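Local structure of BlEst2 (6WPX) at residues A[124-129]-A[241-246]; A[133-138]-A[194-199]. The protein probably hydrolyses ester bonds as a lipase or esterase of the alpha/beta-hydrolase clan, here in a propeptide form whose C-terminal domain is autoinhibitory. One frame throughout, in Å; residues are numbered along the deposited sequence.

Contact 1. Residues A[124-129]-A[241-246]; sequences DSQSAL and LPYATN
Gln126, on helix 121-131, faces Leu241 and Tyr243 of a type I beta turn from Leu241 to Ala244, the backbones staying well apart with the nearest CA atoms, those of Gln126 and Leu241, at 10.8 Å. Long side chains coming from opposite directions span the distance. The Gln126 chain runs extended beyond CG, and its NE2 donates to Tyr243 OH at 2.7 Å, a fairly straight bond (160° at the hydrogen) that lies in the amide plane and meets the phenol at its edge. Leu241 CD1 rests 3.7 Å from Gln126 NE2, while CD2 of the same leucine lies nearer Gln126 OE1. Ala244 N closes the turn on Leu241 O, which Asn246 ND2, from edge strand 245-246 of the mixed sheet, reaches from the opposite face at 2.8 Å. Arg188 of the adjacent helix 181-191 bonds Gln126 OE1, so both ends of the amide are engaged and its flip is set. An alanine in place of Gln126 would probably leave Tyr243 OH without its amide donor and Arg188 without this acceptor. Asp192 also bonds Tyr243 OH; with NE2 donating there, the phenol's own hydrogen can go to Asp192, and the two bonds probably reinforce each other by polarisation in this largely buried place.

Contact 2. Residues A[133-138]-A[194-199]; sequences NAYHYV and HPNRLK
Two loop segments, 133-138 with helical angles at its middle and 194-199 ending in a 3-10 turn, come within 6.8 Å at the CA atoms of Tyr135 and Lys199. Tyr135 reaches across from 133-138 with CG set between its backbone N and carbonyl carbon (chi1 68°), which turns the ring toward Asn196 and Lys199. The extended Lys199 chain passes over one face, its CD 3.7 Å from the centroid of the Tyr135 ring in a CH-pi contact; His136 CD2 lies over the opposite face, toward the rim. At the end of the same chain, Lys199 NZ makes a weak hydrogen bond to Tyr135 OH and a 3.0 Å bond to Asn196 OD1. The other end of that amide is used too: Asn196 ND2 donates to Asn133 OD1 at 2.9 Å, a bent bond (131° at the hydrogen) between amide planes nearly perpendicular, and also to Ile130 O. Asn196 OD1 comes 3.4 Å from Tyr135 CE2. This partly buried patch thus joins the loop leaving helix 121-131 for strand 138-144 to the one linking helix 181-191 with strand 201-205, two helix-to-strand connections of the parallel part of the central sheet, while Ala134 packs on helix 91-109.

Overall arrangement
From the N terminus, the chain enters contact 1 on helix 121-131, then at once reaches contact 2 in the loop that leads to strand 138-144. After several helices, 194-199 returns to close contact 2; strand 201-205 follows, and the turn and short edge strand of 241-246 finally close contact 1 at the edge of the sheet. Contact 2 is therefore nested inside the larger loop of contact 1, and their centres lie 10 Å apart. They touch directly: Ala134 N probably bonds Ala128 O, Leu129 meets Tyr135 through its backbone O and Val138 through its side chain, and Arg197 meets Tyr243. Together they tie helix 121-131 and its outgoing loop to the neighbouring end of the alpha/beta sheet.

Contact 1. Residues A[124-129]-A[241-246]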
loop_
_atom_site.group_PDB
_atom_site.type_symbol
_atom_site.label_atom_id
_atom_site.label_comp_id
_atom_site.label_asym_id
_atom_site.label_seq_id
_atom_site.Cartn_x
_atom_site.Cartn_y
_atom_site.Cartn_z
ATOM N N ASP A 124 10.269 -7.186 6.731
ATOM C CA ASP A 124 11.601 -7.814 6.615
ATOM C C ASP A 124 12.118 -8.107 8.032
ATOM O O ASP A 124 12.764 -9.126 8.269
ATOM C CB ASP A 124 12.595 -6.856 5.925
ATOM C CG ASP A 124 12.234 -6.410 4.525
ATOM O OD1 ASP A 124 11.398 -7.096 3.872
ATOM O OD2 ASP A 124 12.847 -5.435 4.044
ATOM N N SER A 125 11.834 -7.186 8.964
ATOM C CA SER A 125 12.239 -7.310 10.364
ATOM C C SER A 125 11.641 -8.527 11.013
ATOM O O SER A 125 12.376 -9.297 11.635
ATOM C CB SER A 125 11.893 -6.049 11.147
ATOM O OG SER A 125 12.744 -5.017 10.681
ATOM N N GLN A 126 10.323 -8.725 10.851
ATOM C CA GLN A 126 9.625 -9.883 11.425
ATOM C C GLN A 126 10.113 -11.143 10.827
ATOM O O GLN A 126 10.279 -12.115 11.549
ATOM C CB GLN A 126 8.122 -9.809 11.213
ATOM C CG GLN A 126 7.386 -9.160 12.332
ATOM C CD GLN A 126 5.976 -9.693 12.402
ATOM O OE1 GLN A 126 5.281 -9.776 11.390
ATOM N NE2 GLN A 126 5.510 -10.021 13.596
ATOM N N SER A 127 10.322 -11.146 9.505
ATOM C CA SER A 127 10.845 -12.309 8.807
ATOM C C SER A 127 12.217 -12.667 9.384
ATOM O O SER A 127 12.448 -13.836 9.678
ATOM C CB SER A 127 10.952 -12.031 7.315
ATOM O OG SER A 127 11.646 -13.092 6.688
ATOM N N ALA A 128 13.117 -11.665 9.557
ATOM C CA ALA A 128 14.448 -11.893 10.126
ATOM C C ALA A 128 14.316 -12.557 11.484
ATOM O O ALA A 128 14.920 -13.600 11.705
ATOM C CB ALA A 128 15.207 -10.573 10.279
ATOM N N LEU A 129 13.481 -12.011 12.360
ATOM C CA LEU A 129 13.346 -12.543 13.719
ATOM C C LEU A 129 12.649 -13.883 13.824
ATOM O O LEU A 129 13.129 -14.759 14.534
ATOM C CB LEU A 129 12.642 -11.514 14.601
ATOM C CG LEU A 129 13.569 -10.531 15.315
ATOM C CD1 LEU A 129 14.238 -9.600 14.365
ATOM C CD2 LEU A 129 12.804 -9.716 16.277
ATOM N N LEU A 241 -0.416 -5.094 14.122
ATOM C CA LEU A 241 -0.198 -6.501 14.420
ATOM C C LEU A 241 -1.114 -6.867 15.608
ATOM O O LEU A 241 -1.250 -6.062 16.544
ATOM C CB LEU A 241 1.268 -6.834 14.739
ATOM C CG LEU A 241 2.266 -6.742 13.580
ATOM C CD1 LEU A 241 3.698 -6.796 14.113
ATOM C CD2 LEU A 241 2.047 -7.871 12.583
ATOM N N PRO A 242 -1.764 -8.055 15.582
ATOM C CA PRO A 242 -2.738 -8.384 16.646
ATOM C C PRO A 242 -2.207 -8.467 18.078
ATOM O O PRO A 242 -2.947 -8.163 19.008
ATOM C CB PRO A 242 -3.336 -9.732 16.194
ATOM C CG PRO A 242 -2.380 -10.278 15.205
ATOM C CD PRO A 242 -1.718 -9.100 14.543
ATOM N N TYR A 243 -0.942 -8.837 18.255
ATOM C CA TYR A 243 -0.306 -9.014 19.569
ATOM C C TYR A 243 0.605 -7.832 19.897
ATOM O O TYR A 243 1.317 -7.879 20.895
ATOM C CB TYR A 243 0.553 -10.294 19.538
ATOM C CG TYR A 243 1.238 -10.473 18.198
ATOM C CD1 TYR A 243 2.409 -9.781 17.889
ATOM C CD2 TYR A 243 0.680 -11.283 17.212
ATOM C CE1 TYR A 243 3.000 -9.887 16.635
ATOM C CE2 TYR A 243 1.264 -11.397 15.956
ATOM C CZ TYR A 243 2.420 -10.690 15.672
ATOM O OH TYR A 243 3.022 -10.813 14.459
ATOM N N ALA A 244 0.657 -6.818 19.023
ATOM C CA ALA A 244 1.556 -5.694 19.264
ATOM C C ALA A 244 0.919 -4.614 20.128
ATOM O O ALA A 244 -0.307 -4.578 20.299
ATOM C CB ALA A 244 1.972 -5.081 17.931
ATOM N N THR A 245 1.761 -3.710 20.652
ATOM C CA THR A 245 1.285 -2.491 21.276
ATOM C C THR A 245 1.075 -1.611 20.053
ATOM O O THR A 245 2.027 -1.225 19.374
ATOM C CB THR A 245 2.295 -1.887 22.236
ATOM O OG1 THR A 245 2.437 -2.762 23.347
ATOM C CG2 THR A 245 1.856 -0.508 22.728
ATOM N N ASN A 246 -0.183 -1.403 19.701
ATOM C CA ASN A 246 -0.523 -0.637 18.513
ATOM C C ASN A 246 -0.799 0.786 18.952
ATOM O O ASN A 246 -1.876 1.088 19.480
ATOM C CB ASN A 246 -1.715 -1.291 17.813
ATOM C CG ASN A 246 -1.363 -2.644 17.273
ATOM O OD1 ASN A 246 -0.468 -2.786 16.434
ATOM N ND2 ASN A 246 -2.084 -3.664 17.704
#

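Contact 2. Residues A[133-138]-A[194-199]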
loop_
_atom_site.group_PDB
_atom_site.type_symbol
_atom_site.label_atom_id
_atom_site.label_comp_id
_atom_site.label_asym_id
_atom_site.label_seq_id
_atom_site.Cartn_x
_atom_site.Cartn_y
_atom_site.Cartn_z
ATOM N N ASN A 133 15.370 -16.680 12.628
ATOM C CA ASN A 133 15.838 -16.780 14.023
ATOM C C ASN A 133 16.715 -15.613 14.528
ATOM O O ASN A 133 17.565 -15.823 15.401
ATOM C CB ASN A 133 16.569 -18.125 14.216
ATOM C CG ASN A 133 15.768 -19.295 13.719
ATOM O OD1 ASN A 133 14.660 -19.554 14.189
ATOM N ND2 ASN A 133 16.274 -19.973 12.708
ATOM N N ALA A 134 16.500 -14.388 13.995
ATOM C CA ALA A 134 17.252 -13.209 14.454
ATOM C C ALA A 134 16.799 -12.705 15.833
ATOM O O ALA A 134 17.433 -11.796 16.379
ATOM C CB ALA A 134 17.174 -12.084 13.434
ATOM N N TYR A 135 15.732 -13.307 16.421
ATOM C CA TYR A 135 15.226 -12.887 17.745
ATOM C C TYR A 135 16.345 -12.909 18.817
ATOM O O TYR A 135 16.289 -12.135 19.763
ATOM C CB TYR A 135 13.997 -13.717 18.188
ATOM C CG TYR A 135 14.311 -15.165 18.495
ATOM C CD1 TYR A 135 14.709 -15.557 19.767
ATOM C CD2 TYR A 135 14.216 -16.141 17.512
ATOM C CE1 TYR A 135 15.054 -16.885 20.036
ATOM C CE2 TYR A 135 14.521 -17.470 17.779
ATOM C CZ TYR A 135 14.951 -17.835 19.036
ATOM O OH TYR A 135 15.228 -19.157 19.266
ATOM N N HIS A 136 17.369 -13.782 18.645
ATOM C CA HIS A 136 18.525 -13.891 19.554
ATOM C C HIS A 136 19.256 -12.551 19.723
ATOM O O HIS A 136 19.870 -12.313 20.761
ATOM C CB HIS A 136 19.536 -14.923 18.989
ATOM C CG HIS A 136 19.029 -16.336 18.964
ATOM N ND1 HIS A 136 18.806 -17.048 20.134
ATOM C CD2 HIS A 136 18.717 -17.124 17.912
ATOM C CE1 HIS A 136 18.351 -18.226 19.755
ATOM N NE2 HIS A 136 18.280 -18.317 18.426
ATOM N N TYR A 137 19.203 -11.683 18.684
ATOM C CA TYR A 137 19.961 -10.437 18.626
ATOM C C TYR A 137 19.151 -9.195 18.862
ATOM O O TYR A 137 19.705 -8.094 18.890
ATOM C CB TYR A 137 20.701 -10.363 17.265
ATOM C CG TYR A 137 21.350 -11.677 16.872
ATOM C CD1 TYR A 137 22.352 -12.247 17.657
ATOM C CD2 TYR A 137 20.897 -12.400 15.770
ATOM C CE1 TYR A 137 22.912 -13.483 17.339
ATOM C CE2 TYR A 137 21.449 -13.640 15.440
ATOM C CZ TYR A 137 22.465 -14.172 16.223
ATOM O OH TYR A 137 23.035 -15.381 15.914
ATOM N N VAL A 138 17.830 -9.357 19.004
ATOM C CA VAL A 138 16.890 -8.237 19.088
ATOM C C VAL A 138 16.041 -8.296 20.325
ATOM O O VAL A 138 15.473 -9.339 20.629
ATOM C CB VAL A 138 16.030 -8.157 17.782
ATOM C CG1 VAL A 138 14.976 -7.039 17.852
ATOM C CG2 VAL A 138 16.911 -7.990 16.545
ATOM N N HIS A 194 3.616 -18.660 14.818
ATOM C CA HIS A 194 4.917 -19.322 14.799
ATOM C C HIS A 194 5.472 -19.206 16.238
ATOM O O HIS A 194 5.357 -18.124 16.830
ATOM C CB HIS A 194 5.870 -18.603 13.824
ATOM C CG HIS A 194 7.161 -19.329 13.560
ATOM N ND1 HIS A 194 8.181 -19.384 14.511
ATOM C CD2 HIS A 194 7.569 -19.990 12.450
ATOM C CE1 HIS A 194 9.148 -20.103 13.963
ATOM N NE2 HIS A 194 8.836 -20.473 12.720
ATOM N N PRO A 195 6.093 -20.271 16.804
ATOM C CA PRO A 195 6.629 -20.160 18.180
ATOM C C PRO A 195 7.597 -18.986 18.402
ATOM O O PRO A 195 7.611 -18.410 19.486
ATOM C CB PRO A 195 7.316 -21.514 18.424
ATOM C CG PRO A 195 6.756 -22.429 17.430
ATOM C CD PRO A 195 6.294 -21.626 16.242
ATOM N N ASN A 196 8.355 -18.590 17.367
ATOM C CA ASN A 196 9.309 -17.477 17.506
ATOM C C ASN A 196 8.664 -16.102 17.701
ATOM O O ASN A 196 9.336 -15.194 18.167
ATOM C CB ASN A 196 10.304 -17.445 16.342
ATOM C CG ASN A 196 11.391 -18.491 16.461
ATOM O OD1 ASN A 196 11.577 -19.120 17.507
ATOM N ND2 ASN A 196 12.136 -18.689 15.387
ATOM N N ARG A 197 7.384 -15.941 17.312
ATOM C CA ARG A 197 6.658 -14.673 17.411
ATOM C C ARG A 197 6.612 -14.149 18.839
ATOM O O ARG A 197 6.817 -12.957 19.052
ATOM C CB ARG A 197 5.246 -14.802 16.816
ATOM C CG ARG A 197 4.469 -13.478 16.740
ATOM C CD ARG A 197 3.660 -13.231 18.015
ATOM N NE ARG A 197 2.499 -14.110 18.081
ATOM C CZ ARG A 197 1.633 -14.167 19.086
ATOM N NH1 ARG A 197 0.594 -14.976 19.020
ATOM N NH2 ARG A 197 1.818 -13.433 20.179
ATOM N N LEU A 198 6.339 -15.044 19.802
ATOM C CA LEU A 198 6.230 -14.742 21.236
ATOM C C LEU A 198 7.530 -14.265 21.884
ATOM O O LEU A 198 7.476 -13.695 22.973
ATOM C CB LEU A 198 5.747 -16.001 21.983
ATOM C CG LEU A 198 4.326 -16.469 21.696
ATOM C CD1 LEU A 198 4.172 -17.952 22.009
ATOM C CD2 LEU A 198 3.291 -15.613 22.443
ATOM N N LYS A 199 8.660 -14.505 21.244
ATOM C CA LYS A 199 9.987 -14.196 21.824
ATOM C C LYS A 199 10.395 -12.728 21.682
ATOM O O LYS A 199 11.480 -12.393 22.143
ATOM C CB LYS A 199 11.030 -15.123 21.208
ATOM C CG LYS A 199 10.805 -16.588 21.536
ATOM C CD LYS A 199 11.914 -17.459 21.070
ATOM C CE LYS A 199 11.499 -18.905 20.924
ATOM N NZ LYS A 199 12.575 -19.697 20.303
#